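Local atomic coordinates of carboxyvinyl-carboxyphosphonate phosphorylmutase (Bacillus anthracis, PDB entry 4IQD), a protein that belongs to the phosphoenolpyruvate phosphomutase family of enzymes and adopts a TIM-barrel fold. Residues A[124-128]-A[138-142]. Numbering follows the deposited sequence.
Sequences EDQQL and KKLVT
Residues 124-128 leave strand 120-124 in largely extended form, except for the turn of Asp-125 (phi/psi -93/9), and meet residues 138-142 running antiparallel. One bridge sets the register: Gln-126 CA lies 4.4 Å from Leu-140 CA, a non-hydrogen-bonded pair flanked by two backbone hydrogen bonds. The CA-to-CB bond of Lys-138 points away from residues 124-128. Lys-139 then turns extended (-70/155); its O accepts Gln-127 N at 3.3 Å, and its CD lies 3.2 Å from Gln-127 OE1. Leu-140 (-120/163, chi1 m, chi2 t) sets CD2 3.8 Å from Gln-126 CA and 3.8 Å from Asp-125 OD1, whose carboxylate is held by Thr-166, Tyr-184 and the backbone N of Asp-167. Val-141 N donates the shorter bond, 2.8 Å and 163°, to Asp-125 O, while Val-141 CG1 packs 3.6 Å from Gln-127 CG. Thr-142 occupies the N-cap position of helix 143-156, its side chain capping a backbone N just past the segment. The nine intervening residues contain neither helix nor strand, and the Gln-126 side chain is about 9 Å from a bound pyruvic acid. The pairing thus closes the base of a long beta-alpha loop at the C-terminal end of a TIM-barrel strand.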
loop_
_atom_site.group_PDB
_atom_site.type_symbol
_atom_site.label_atom_id
_atom_site.label_comp_id
_atom_site.label_asym_id
_atom_site.label_seq_id
_atom_site.Cartn_x
_atom_site.Cartn_y
_atom_site.Cartn_z
ATOM N N GLU A 124 -7.697 -16.732 -15.774
ATOM C CA GLU A 124 -6.818 -17.136 -16.867
ATOM C C GLU A 124 -6.701 -18.648 -17.030
ATOM O O GLU A 124 -6.985 -19.409 -16.104
ATOM C CB GLU A 124 -5.428 -16.526 -16.677
ATOM C CG GLU A 124 -4.671 -17.050 -15.471
ATOM C CD GLU A 124 -3.470 -16.189 -15.122
ATOM O OE1 GLU A 124 -2.472 -16.733 -14.603
ATOM O OE2 GLU A 124 -3.524 -14.965 -15.364
ATOM N N ASP A 125 -6.273 -19.072 -18.218
ATOM C CA ASP A 125 -6.117 -20.493 -18.524
ATOM C C ASP A 125 -4.705 -21.013 -18.268
ATOM O O ASP A 125 -4.378 -22.137 -18.636
ATOM C CB ASP A 125 -6.552 -20.810 -19.961
ATOM C CG ASP A 125 -5.805 -19.994 -21.008
ATOM O OD1 ASP A 125 -4.892 -19.222 -20.651
ATOM O OD2 ASP A 125 -6.135 -20.138 -22.205
ATOM N N GLN A 126 -3.873 -20.192 -17.638
ATOM C CA GLN A 126 -2.555 -20.639 -17.219
ATOM C C GLN A 126 -2.721 -21.776 -16.231
ATOM O O GLN A 126 -3.721 -21.845 -15.520
ATOM C CB GLN A 126 -1.775 -19.495 -16.575
ATOM C CG GLN A 126 -0.977 -18.652 -17.553
ATOM C CD GLN A 126 0.466 -19.105 -17.667
ATOM O OE1 GLN A 126 0.920 -19.963 -16.908
ATOM N NE2 GLN A 126 1.196 -18.527 -18.613
ATOM N N GLN A 127 -1.752 -22.679 -16.197
ATOM C CA GLN A 127 -1.826 -23.815 -15.295
ATOM C C GLN A 127 -0.981 -23.531 -14.064
ATOM O O GLN A 127 0.222 -23.305 -14.165
ATOM C CB GLN A 127 -1.368 -25.091 -16.002
ATOM C CG GLN A 127 -1.891 -26.371 -15.376
ATOM C CD GLN A 127 -0.917 -26.975 -14.394
ATOM O OE1 GLN A 127 0.028 -27.660 -14.786
ATOM N NE2 GLN A 127 -1.137 -26.726 -13.108
ATOM N N LEU A 128 -1.628 -23.528 -12.903
ATOM C CA LEU A 128 -0.971 -23.160 -11.656
ATOM C C LEU A 128 -1.330 -24.111 -10.520
ATOM O O LEU A 128 -2.444 -24.632 -10.475
ATOM C CB LEU A 128 -1.328 -21.722 -11.276
ATOM C CG LEU A 128 -0.390 -20.656 -11.836
ATOM C CD1 LEU A 128 -1.146 -19.378 -12.155
ATOM C CD2 LEU A 128 0.735 -20.385 -10.847
ATOM N N LYS A 138 5.031 -22.476 -18.874
ATOM C CA LYS A 138 4.208 -21.703 -19.788
ATOM C C LYS A 138 2.999 -22.516 -20.218
ATOM O O LYS A 138 2.205 -22.073 -21.044
ATOM C CB LYS A 138 5.025 -21.311 -21.017
ATOM C CG LYS A 138 5.746 -22.487 -21.655
ATOM C CD LYS A 138 6.429 -22.101 -22.955
ATOM C CE LYS A 138 7.110 -23.304 -23.587
ATOM N NZ LYS A 138 7.676 -22.995 -24.930
ATOM N N LYS A 139 2.861 -23.711 -19.657
ATOM C CA LYS A 139 1.779 -24.597 -20.052
ATOM C C LYS A 139 0.436 -24.068 -19.574
ATOM O O LYS A 139 0.361 -23.312 -18.607
ATOM C CB LYS A 139 2.007 -26.006 -19.515
ATOM C CG LYS A 139 1.643 -26.176 -18.060
ATOM C CD LYS A 139 1.102 -27.569 -17.804
ATOM C CE LYS A 139 2.139 -28.635 -18.120
ATOM N NZ LYS A 139 1.628 -30.008 -17.841
ATOM N N LEU A 140 -0.625 -24.471 -20.264
ATOM C CA LEU A 140 -1.971 -24.017 -19.945
ATOM C C LEU A 140 -2.845 -25.201 -19.586
ATOM O O LEU A 140 -2.508 -26.344 -19.888
ATOM C CB LEU A 140 -2.582 -23.307 -21.147
ATOM C CG LEU A 140 -1.740 -22.213 -21.796
ATOM C CD1 LEU A 140 -2.408 -21.749 -23.069
ATOM C CD2 LEU A 140 -1.539 -21.049 -20.838
ATOM N N VAL A 141 -3.973 -24.924 -18.945
ATOM C CA VAL A 141 -4.951 -25.961 -18.665
ATOM C C VAL A 141 -5.745 -26.213 -19.930
ATOM O O VAL A 141 -5.671 -25.436 -20.881
ATOM C CB VAL A 141 -5.927 -25.544 -17.558
ATOM C CG1 VAL A 141 -5.175 -25.210 -16.283
ATOM C CG2 VAL A 141 -6.779 -24.365 -18.013
ATOM N N THR A 142 -6.504 -27.301 -19.944
ATOM C CA THR A 142 -7.338 -27.602 -21.092
ATOM C C THR A 142 -8.406 -26.535 -21.219
ATOM O O THR A 142 -8.714 -25.831 -20.257
ATOM C CB THR A 142 -8.020 -28.964 -20.958
ATOM O OG1 THR A 142 -8.816 -28.984 -19.768
ATOM C CG2 THR A 142 -6.985 -30.066 -20.888
#